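Putative sporulation-specific glycosylase ydhD (Bacillus subtilis subsp. subtilis str. 168, PDB 3CZ8) probably hydrolyses glycosidic bonds during sporulation through its family 18 glycosyl hydrolase domain, in a protein that also carries LysM repeats. Local coordinates at residues H87-N101 / D126-R140. The protein carries 1 engineered substitution. Residues are numbered along the deposited sequence; the frame is centred on the assembly and turned at random.
Sequences HQVLNNPTARTNLVN and DRDLFTGFLRQLRDR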
ATOM      1  N   HIS A  87      13.832  -8.396 -25.110  1.00 54.87           N
ATOM      2  CA  HIS A  87      14.054  -8.806 -26.507  1.00 57.11           C
ATOM      3  C   HIS A  87      15.512  -9.202 -26.773  1.00 57.93           C
ATOM      4  O   HIS A  87      15.774 -10.191 -27.454  1.00 51.77           O
ATOM      5  CB  HIS A  87      13.616  -7.693 -27.466  1.00 55.49           C
ATOM      6  CG  HIS A  87      13.737  -8.051 -28.916  1.00 59.92           C
ATOM      7  ND1 HIS A  87      12.705  -8.623 -29.628  1.00 63.78           N
ATOM      8  CD2 HIS A  87      14.759  -7.899 -29.793  1.00 35.83           C
ATOM      9  CE1 HIS A  87      13.090  -8.824 -30.875  1.00 68.94           C
ATOM     10  NE2 HIS A  87      14.334  -8.395 -31.001  1.00 44.78           N
ATOM     11  N   GLN A  88      16.445  -8.431 -26.220  1.00 58.58           N
ATOM     12  CA  GLN A  88      17.877  -8.689 -26.367  1.00 60.73           C
ATOM     13  C   GLN A  88      18.297  -9.977 -25.660  1.00 59.06           C
ATOM     14  O   GLN A  88      19.237 -10.647 -26.088  1.00 56.11           O
ATOM     15  CB  GLN A  88      18.697  -7.510 -25.832  1.00 63.55           C
ATOM     16  CG  GLN A  88      18.707  -6.279 -26.736  1.00 68.54           C
ATOM     17  CD  GLN A  88      19.424  -5.096 -26.106  1.00 72.12           C
ATOM     18  OE1 GLN A  88      18.997  -4.570 -25.077  1.00 98.75           O
ATOM     19  NE2 GLN A  88      20.513  -4.666 -26.729  1.00 92.78           N
ATOM     20  N   VAL A  89      17.591 -10.307 -24.581  1.00 51.98           N
ATOM     21  CA  VAL A  89      17.821 -11.537 -23.829  1.00 47.98           C
ATOM     22  C   VAL A  89      17.260 -12.748 -24.585  1.00 51.81           C
ATOM     23  O   VAL A  89      17.968 -13.740 -24.789  1.00 44.59           O
ATOM     24  CB  VAL A  89      17.215 -11.448 -22.405  1.00 46.46           C
ATOM     25  CG1 VAL A  89      17.221 -12.805 -21.721  1.00 49.59           C
ATOM     26  CG2 VAL A  89      17.980 -10.438 -21.566  1.00 38.28           C
ATOM     27  N   LEU A  90      16.003 -12.645 -25.017  1.00 39.14           N
ATOM     28  CA  LEU A  90      15.303 -13.744 -25.682  1.00 44.88           C
ATOM     29  C   LEU A  90      15.877 -14.129 -27.053  1.00 51.44           C
ATOM     30  O   LEU A  90      15.628 -15.233 -27.542  1.00 54.09           O
ATOM     31  CB  LEU A  90      13.800 -13.439 -25.799  1.00 41.56           C
ATOM     32  CG  LEU A  90      12.972 -13.414 -24.503  1.00 44.69           C
ATOM     33  CD1 LEU A  90      11.510 -13.114 -24.797  1.00 38.67           C
ATOM     34  CD2 LEU A  90      13.101 -14.709 -23.705  1.00 39.59           C
ATOM     35  N   ASN A  91      16.650 -13.227 -27.657  1.00 54.52           N
ATOM     36  CA  ASN A  91      17.225 -13.456 -28.983  1.00 50.36           C
ATOM     37  C   ASN A  91      18.726 -13.783 -28.972  1.00 53.18           C
ATOM     38  O   ASN A  91      19.293 -14.161 -29.999  1.00 58.77           O
ATOM     39  CB  ASN A  91      16.920 -12.278 -29.911  1.00 43.85           C
ATOM     40  CG  ASN A  91      15.458 -12.212 -30.300  1.00 44.60           C
ATOM     41  OD1 ASN A  91      15.064 -12.698 -31.360  1.00 42.79           O
ATOM     42  ND2 ASN A  91      14.639 -11.616 -29.440  1.00 57.36           N
ATOM     43  N   ASN A  92      19.358 -13.633 -27.813  1.00 54.01           N
ATOM     44  CA  ASN A  92      20.731 -14.080 -27.620  1.00 61.10           C
ATOM     45  C   ASN A  92      20.736 -15.336 -26.744  1.00 59.07           C
ATOM     46  O   ASN A  92      20.490 -15.243 -25.540  1.00 64.46           O
ATOM     47  CB  ASN A  92      21.585 -12.959 -27.006  1.00 58.15           C
ATOM     48  CG  ASN A  92      23.049 -13.356 -26.813  1.00 69.81           C
ATOM     49  OD1 ASN A  92      23.558 -14.276 -27.456  1.00 84.60           O
ATOM     50  ND2 ASN A  92      23.737 -12.640 -25.928  1.00 70.41           N
ATOM     51  N   PRO A  93      21.002 -16.516 -27.354  1.00 55.33           N
ATOM     52  CA  PRO A  93      21.017 -17.808 -26.651  1.00 55.09           C
ATOM     53  C   PRO A  93      21.994 -17.865 -25.482  1.00 52.50           C
ATOM     54  O   PRO A  93      21.711 -18.524 -24.486  1.00 46.46           O
ATOM     55  CB  PRO A  93      21.420 -18.800 -27.748  1.00 46.11           C
ATOM     56  CG  PRO A  93      20.968 -18.149 -29.011  1.00 53.56           C
ATOM     57  CD  PRO A  93      21.272 -16.693 -28.792  1.00 62.71           C
ATOM     58  N   THR A  94      23.120 -17.167 -25.609  1.00 53.41           N
ATOM     59  CA  THR A  94      24.086 -17.030 -24.525  1.00 53.42           C
ATOM     60  C   THR A  94      23.470 -16.266 -23.347  1.00 53.99           C
ATOM     61  O   THR A  94      23.657 -16.653 -22.194  1.00 53.44           O
ATOM     62  CB  THR A  94      25.374 -16.311 -25.004  1.00 57.22           C
ATOM     63  OG1 THR A  94      25.793 -16.858 -26.261  1.00 67.27           O
ATOM     64  CG2 THR A  94      26.502 -16.462 -23.985  1.00 50.53           C
ATOM     65  N   ALA A  95      22.721 -15.202 -23.651  1.00 54.56           N
ATOM     66  CA  ALA A  95      22.129 -14.335 -22.625  1.00 51.09           C
ATOM     67  C   ALA A  95      20.999 -14.999 -21.848  1.00 46.59           C
ATOM     68  O   ALA A  95      20.902 -14.826 -20.631  1.00 46.35           O
ATOM     69  CB  ALA A  95      21.652 -13.022 -23.229  1.00 44.95           C
ATOM     70  N   ARG A  96      20.150 -15.758 -22.537  1.00 45.05           N
ATOM     71  CA  ARG A  96      19.059 -16.441 -21.847  1.00 53.17           C
ATOM     72  C   ARG A  96      19.524 -17.671 -21.058  1.00 47.91           C
ATOM     73  O   ARG A  96      18.896 -18.035 -20.069  1.00 41.11           O
ATOM     74  CB  ARG A  96      17.869 -16.739 -22.774  1.00 57.06           C
ATOM     75  CG  ARG A  96      18.134 -17.686 -23.915  1.00 64.44           C
ATOM     76  CD  ARG A  96      16.876 -17.890 -24.742  1.00 50.95           C
ATOM     77  NE  ARG A  96      17.077 -18.916 -25.764  1.00 81.03           N
ATOM     78  CZ  ARG A  96      17.437 -18.674 -27.022  1.00 57.08           C
ATOM     79  NH1 ARG A  96      17.627 -17.433 -27.445  1.00 70.45           N
ATOM     80  NH2 ARG A  96      17.598 -19.684 -27.866  1.00 72.52           N
ATOM     81  N   THR A  97      20.635 -18.276 -21.484  1.00 45.70           N
ATOM     82  CA  THR A  97      21.332 -19.302 -20.700  1.00 42.63           C
ATOM     83  C   THR A  97      21.960 -18.659 -19.465  1.00 45.19           C
ATOM     84  O   THR A  97      21.852 -19.192 -18.358  1.00 39.59           O
ATOM     85  CB  THR A  97      22.422 -20.023 -21.540  1.00 44.33           C
ATOM     86  OG1 THR A  97      21.798 -20.761 -22.595  1.00 43.51           O
ATOM     87  CG2 THR A  97      23.231 -20.993 -20.694  1.00 34.26           C
ATOM     88  N   ASN A  98      22.604 -17.509 -19.668  1.00 47.02           N
ATOM     89  CA  ASN A  98      23.165 -16.718 -18.576  1.00 50.28           C
ATOM     90  C   ASN A  98      22.097 -16.334 -17.554  1.00 47.09           C
ATOM     91  O   ASN A  98      22.329 -16.453 -16.354  1.00 53.05           O
ATOM     92  CB  ASN A  98      23.875 -15.468 -19.113  1.00 46.62           C
ATOM     93  CG  ASN A  98      24.459 -14.600 -18.009  1.00 48.80           C
ATOM     94  OD1 ASN A  98      24.950 -15.101 -16.997  1.00 59.11           O
ATOM     95  ND2 ASN A  98      24.416 -13.287 -18.208  1.00 61.07           N
ATOM     96  N   LEU A  99      20.931 -15.906 -18.040  1.00 45.67           N
ATOM     97  CA  LEU A  99      19.798 -15.560 -17.176  1.00 42.01           C
ATOM     98  C   LEU A  99      19.257 -16.765 -16.403  1.00 39.51           C
ATOM     99  O   LEU A  99      18.990 -16.657 -15.203  1.00 45.31           O
ATOM    100  CB  LEU A  99      18.684 -14.855 -17.974  1.00 45.17           C
ATOM    101  CG  LEU A  99      17.437 -14.380 -17.208  1.00 36.33           C
ATOM    102  CD1 LEU A  99      17.798 -13.488 -16.026  1.00 35.00           C
ATOM    103  CD2 LEU A  99      16.468 -13.662 -18.118  1.00 34.58           C
ATOM    104  N   VAL A 100      19.117 -17.900 -17.088  1.00 41.72           N
ATOM    105  CA  VAL A 100      18.679 -19.159 -16.464  1.00 43.79           C
ATOM    106  C   VAL A 100      19.613 -19.582 -15.313  1.00 45.42           C
ATOM    107  O   VAL A 100      19.148 -19.922 -14.215  1.00 41.70           O
ATOM    108  CB  VAL A 100      18.498 -20.294 -17.525  1.00 37.71           C
ATOM    109  CG1 VAL A 100      18.496 -21.673 -16.884  1.00 45.51           C
ATOM    110  CG2 VAL A 100      17.205 -20.097 -18.307  1.00 33.02           C
ATOM    111  N   ASN A 101      20.920 -19.515 -15.561  1.00 45.89           N
ATOM    112  CA  ASN A 101      21.923 -19.833 -14.541  1.00 49.60           C
ATOM    113  C   ASN A 101      21.932 -18.839 -13.382  1.00 45.93           C
ATOM    114  O   ASN A 101      22.025 -19.247 -12.221  1.00 47.75           O
ATOM    115  CB  ASN A 101      23.327 -19.956 -15.156  1.00 46.07           C
ATOM    116  CG  ASN A 101      23.480 -21.195 -16.026  1.00 37.47           C
ATOM    117  OD1 ASN A 101      22.941 -22.259 -15.719  1.00 48.53           O
ATOM    118  ND2 ASN A 101      24.219 -21.056 -17.119  1.00 56.72           N
ATOM    119  N   ASP A 126       8.608 -12.551 -30.176  1.00 41.57           N
ATOM    120  CA  ASP A 126       9.381 -13.298 -29.193  1.00 38.19           C
ATOM    121  C   ASP A 126       8.539 -14.307 -28.420  1.00 37.59           C
ATOM    122  O   ASP A 126       8.922 -14.710 -27.322  1.00 49.49           O
ATOM    123  CB  ASP A 126      10.007 -12.322 -28.197  1.00 40.67           C
ATOM    124  CG  ASP A 126      11.078 -11.452 -28.818  1.00 47.87           C
ATOM    125  OD1 ASP A 126      11.494 -11.723 -29.964  1.00 48.21           O
ATOM    126  OD2 ASP A 126      11.511 -10.494 -28.143  1.00 48.90           O
ATOM    127  N   ARG A 127       7.418 -14.729 -29.006  1.00 33.69           N
ATOM    128  CA  ARG A 127       6.464 -15.552 -28.284  0.50 36.95           C
ATOM    129  C   ARG A 127       6.937 -16.993 -28.054  1.00 39.06           C
ATOM    130  O   ARG A 127       6.809 -17.510 -26.941  1.00 41.84           O
ATOM    131  CB  ARG A 127       5.065 -15.446 -28.914  0.50 31.17           C
ATOM    132  CG  ARG A 127       4.711 -16.375 -30.058  0.50 39.41           C
ATOM    133  CD  ARG A 127       3.620 -17.342 -29.636  0.50 43.86           C
ATOM    134  NE  ARG A 127       2.468 -16.654 -29.057  0.50 30.17           N
ATOM    135  CZ  ARG A 127       1.238 -17.159 -28.981  0.50 49.12           C
ATOM    136  NH1 ARG A 127       0.966 -18.370 -29.454  0.50 38.37           N
ATOM    137  NH2 ARG A 127       0.272 -16.441 -28.426  0.50 41.86           N
ATOM    138  N   ASP A 128       7.514 -17.611 -29.082  1.00 41.07           N
ATOM    139  CA  ASP A 128       8.049 -18.955 -28.976  1.00 40.93           C
ATOM    140  C   ASP A 128       9.402 -18.956 -28.269  1.00 34.55           C
ATOM    141  O   ASP A 128       9.772 -19.940 -27.624  1.00 36.68           O
ATOM    142  CB  ASP A 128       8.119 -19.608 -30.362  1.00 36.85           C
ATOM    143  CG  ASP A 128       6.741 -19.988 -30.897  1.00 55.27           C
ATOM    144  OD1 ASP A 128       6.640 -20.377 -32.081  1.00 61.03           O
ATOM    145  OD2 ASP A 128       5.755 -19.900 -30.130  1.00 38.30           O
ATOM    146  N   LEU A 129      10.119 -17.841 -28.370  1.00 26.89           N
ATOM    147  CA  LEU A 129      11.396 -17.669 -27.678  1.00 39.83           C
ATOM    148  C   LEU A 129      11.211 -17.507 -26.177  1.00 38.45           C
ATOM    149  O   LEU A 129      12.059 -17.943 -25.390  1.00 38.90           O
ATOM    150  CB  LEU A 129      12.164 -16.470 -28.242  1.00 33.21           C
ATOM    151  CG  LEU A 129      12.575 -16.536 -29.719  1.00 50.12           C
ATOM    152  CD1 LEU A 129      13.107 -15.189 -30.169  1.00 51.51           C
ATOM    153  CD2 LEU A 129      13.602 -17.638 -29.982  1.00 46.82           C
ATOM    154  N   PHE A 130      10.104 -16.873 -25.793  1.00 42.61           N
ATOM    155  CA  PHE A 130       9.736 -16.712 -24.386  1.00 40.21           C
ATOM    156  C   PHE A 130       9.366 -18.061 -23.781  1.00 32.62           C
ATOM    157  O   PHE A 130       9.829 -18.389 -22.695  1.00 40.25           O
ATOM    158  CB  PHE A 130       8.592 -15.696 -24.225  1.00 37.81           C
ATOM    159  CG  PHE A 130       8.297 -15.314 -22.794  1.00 40.35           C
ATOM    160  CD1 PHE A 130       6.994 -15.046 -22.395  1.00 33.62           C
ATOM    161  CD2 PHE A 130       9.315 -15.224 -21.848  1.00 24.29           C
ATOM    162  CE1 PHE A 130       6.707 -14.686 -21.082  1.00 27.18           C
ATOM    163  CE2 PHE A 130       9.032 -14.882 -20.531  1.00 27.01           C
ATOM    164  CZ  PHE A 130       7.729 -14.607 -20.151  1.00 33.82           C
ATOM    165  N   THR A 131       8.553 -18.836 -24.499  1.00 31.25           N
ATOM    166  CA  THR A 131       8.191 -20.196 -24.094  1.00 37.14           C
ATOM    167  C   THR A 131       9.427 -21.089 -23.934  1.00 39.11           C
ATOM    168  O   THR A 131       9.548 -21.814 -22.942  1.00 31.07           O
ATOM    169  CB  THR A 131       7.199 -20.825 -25.091  1.00 41.16           C
ATOM    170  OG1 THR A 131       6.090 -19.937 -25.269  1.00 32.78           O
ATOM    171  CG2 THR A 131       6.683 -22.179 -24.593  1.00 31.64           C
ATOM    172  N   GLY A 132      10.336 -21.006 -24.905  1.00 28.72           N
ATOM    173  CA  GLY A 132      11.596 -21.745 -24.884  1.00 31.19           C
ATOM    174  C   GLY A 132      12.483 -21.387 -23.705  1.00 40.12           C
ATOM    175  O   GLY A 132      13.064 -22.273 -23.070  1.00 34.56           O
ATOM    176  N   PHE A 133      12.582 -20.091 -23.410  1.00 34.73           N
ATOM    177  CA  PHE A 133      13.312 -19.608 -22.234  1.00 28.16           C
ATOM    178  C   PHE A 133      12.730 -20.185 -20.942  1.00 28.23           C
ATOM    179  O   PHE A 133      13.474 -20.581 -20.042  1.00 32.36           O
ATOM    180  CB  PHE A 133      13.315 -18.073 -22.188  1.00 29.08           C
ATOM    181  CG  PHE A 133      13.615 -17.505 -20.830  1.00 25.31           C
ATOM    182  CD1 PHE A 133      14.913 -17.506 -20.331  1.00 34.47           C
ATOM    183  CD2 PHE A 133      12.594 -16.987 -20.036  1.00 37.71           C
ATOM    184  CE1 PHE A 133      15.187 -17.004 -19.064  1.00 32.94           C
ATOM    185  CE2 PHE A 133      12.863 -16.480 -18.769  1.00 28.12           C
ATOM    186  CZ  PHE A 133      14.156 -16.490 -18.284  1.00 31.29           C
ATOM    187  N   LEU A 134      11.402 -20.222 -20.864  1.00 25.79           N
ATOM    188  CA  LEU A 134      10.691 -20.726 -19.698  1.00 27.81           C
ATOM    189  C   LEU A 134      10.814 -22.240 -19.544  1.00 34.05           C
ATOM    190  O   LEU A 134      10.823 -22.745 -18.417  1.00 29.30           O
ATOM    191  CB  LEU A 134       9.219 -20.312 -19.736  1.00 21.68           C
ATOM    192  CG  LEU A 134       8.909 -18.820 -19.567  1.00 26.07           C
ATOM    193  CD1 LEU A 134       7.481 -18.589 -19.929  1.00 13.34           C
ATOM    194  CD2 LEU A 134       9.198 -18.292 -18.163  1.00 24.43           C
ATOM    195  N   ARG A 135      10.908 -22.949 -20.671  1.00 34.12           N
ATOM    196  CA  ARG A 135      11.229 -24.378 -20.675  1.00 38.23           C
ATOM    197  C   ARG A 135      12.646 -24.624 -20.158  1.00 31.49           C
ATOM    198  O   ARG A 135      12.873 -25.549 -19.379  1.00 35.55           O
ATOM    199  CB  ARG A 135      11.049 -24.996 -22.072  1.00 45.56           C
ATOM    200  CG  ARG A 135      11.587 -26.432 -22.206  1.00 41.33           C
ATOM    201  CD  ARG A 135      11.077 -27.146 -23.445  1.00 56.73           C
ATOM    202  NE  ARG A 135       9.794 -27.808 -23.206  1.00 81.61           N
ATOM    203  CZ  ARG A 135       8.638 -27.440 -23.752  1.00 76.22           C
ATOM    204  NH1 ARG A 135       7.528 -28.109 -23.463  1.00 48.10           N
ATOM    205  NH2 ARG A 135       8.587 -26.406 -24.586  1.00 60.83           N
ATOM    206  N   GLN A 136      13.590 -23.789 -20.586  1.00 30.24           N
ATOM    207  CA  GLN A 136      14.977 -23.919 -20.158  1.00 36.36           C
ATOM    208  C   GLN A 136      15.092 -23.601 -18.664  1.00 38.76           C
ATOM    209  O   GLN A 136      15.884 -24.211 -17.946  1.00 41.40           O
ATOM    210  CB  GLN A 136      15.889 -23.006 -20.982  1.00 29.89           C
ATOM    211  CG  GLN A 136      17.315 -23.543 -21.109  1.00 54.47           C
ATOM    212  CD  GLN A 136      18.342 -22.488 -21.483  1.00 42.71           C
ATOM    213  OE1 GLN A 136      19.386 -22.381 -20.841  1.00 60.71           O
ATOM    214  NE2 GLN A 136      18.055 -21.708 -22.523  1.00 33.31           N
ATOM    215  N   LEU A 137      14.271 -22.658 -18.212  1.00 44.21           N
ATOM    216  CA  LEU A 137      14.193 -22.294 -16.806  1.00 32.64           C
ATOM    217  C   LEU A 137      13.492 -23.358 -15.959  1.00 32.22           C
ATOM    218  O   LEU A 137      13.960 -23.630 -14.843  1.00 29.03           O
ATOM    219  CB  LEU A 137      13.527 -20.924 -16.635  1.00 33.79           C
ATOM    220  CG  LEU A 137      13.532 -20.302 -15.238  1.00 35.84           C
ATOM    221  CD1 LEU A 137      14.957 -20.084 -14.709  1.00 24.71           C
ATOM    222  CD2 LEU A 137      12.745 -19.000 -15.243  1.00 34.12           C
ATOM    223  N   ARG A 138      12.401 -23.923 -16.421  1.00 25.55           N
ATOM    224  CA  ARG A 138      11.822 -25.048 -15.756  1.00 31.23           C
ATOM    225  C   ARG A 138      12.784 -26.202 -15.504  1.00 40.25           C
ATOM    226  O   ARG A 138      12.855 -26.690 -14.421  1.00 42.12           O
ATOM    227  CB  ARG A 138      10.560 -25.493 -16.445  1.00 31.30           C
ATOM    228  CG  ARG A 138      10.153 -26.875 -16.150  1.00 34.81           C
ATOM    229  CD  ARG A 138       9.528 -27.011 -14.810  1.00 47.16           C
ATOM    230  NE  ARG A 138       8.106 -27.007 -14.952  1.00 57.67           N
ATOM    231  CZ  ARG A 138       7.286 -27.834 -14.358  1.00 52.61           C
ATOM    232  NH1 ARG A 138       5.999 -27.732 -14.569  1.00 49.95           N
ATOM    233  NH2 ARG A 138       7.741 -28.739 -13.555  1.00 56.38           N
ATOM    234  N   ASP A 139      13.526 -26.611 -16.514  1.00 39.10           N
ATOM    235  CA  ASP A 139      14.433 -27.717 -16.408  1.00 38.05           C
ATOM    236  C   ASP A 139      15.439 -27.496 -15.322  1.00 36.62           C
ATOM    237  O   ASP A 139      15.660 -28.365 -14.533  1.00 39.62           O
ATOM    238  CB  ASP A 139      15.172 -27.945 -17.714  1.00 37.87           C
ATOM    239  CG  ASP A 139      14.336 -28.596 -18.745  1.00 39.47           C
ATOM    240  OD1 ASP A 139      14.767 -28.648 -19.883  1.00 54.56           O
ATOM    241  OD2 ASP A 139      13.254 -29.048 -18.441  1.00 54.18           O
ATOM    242  N   ARG A 140      16.038 -26.324 -15.311  1.00 23.48           N
ATOM    243  CA  ARG A 140      17.005 -25.943 -14.322  1.00 30.54           C
ATOM    244  C   ARG A 140      16.472 -25.862 -12.921  1.00 38.84           C
ATOM    245  O   ARG A 140      17.074 -26.301 -11.997  1.00 43.86           O
ATOM    246  CB  ARG A 140      17.628 -24.633 -14.693  1.00 32.66           C
ATOM    247  CG  ARG A 140      18.815 -24.280 -13.892  1.00 43.46           C
ATOM    248  CD  ARG A 140      20.058 -24.663 -14.612  1.00 52.57           C
ATOM    249  NE  ARG A 140      21.265 -24.106 -14.036  1.00 54.48           N
ATOM    250  CZ  ARG A 140      21.840 -24.550 -12.939  1.00 45.61           C
ATOM    251  NH1 ARG A 140      22.923 -23.970 -12.510  1.00 52.12           N
ATOM    252  NH2 ARG A 140      21.321 -25.550 -12.273  1.00 37.67           N
TER
HETATM  253  O   HOH W   1      12.671 -12.506 -32.315  1.00 44.33           O
HETATM  254  O   HOH W   2      19.923 -20.537 -24.488  1.00 43.74           O
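The His87 ring has Asn91 ND2 over the centre of one face, 3.4 Å above its plane, while Asp126 OD2 approaches it obliquely. The Phe133 ring has Arg96 O in plane at its edge; Leu134 CD1 lies over one face of Phe130, and Pro93 CA over one face of the Arg96 guanidinium, toward the rim. His87 ND1 gives Asp126 OD2 a short but bent, weak hydrogen bond (2.7 Å). Asn91 ND2 meets Asp126 OD1 nearly straight (3.2 Å, 171°) from above the carboxylate plane and also donates to His87 O; a water joins Asn91 OD1 to Asp126 OD1. Phe133 is a knob among Leu90, Arg96, Leu99 and Val100; Val100 fits between Phe133, Gln136, Leu137 and Arg140. Arg140 bends at chi2 (97°), laying CB and CG along Val100 CG1, and its NE reaches Asn101 OD1 (3.0 Å) in the plane of both groups. A leucine in place of Arg140 would probably leave Asn101 OD1 without this donor and abolish the cation-pi contact with Tyr104. Segments 93-101 and 127-140 cross at -36°; their helices, 93-110 and 127-143, precede and follow strand 114-118 on the outside of the TIM barrel, Phe130 and Leu137 packing onto Ile117 and strand 147-153.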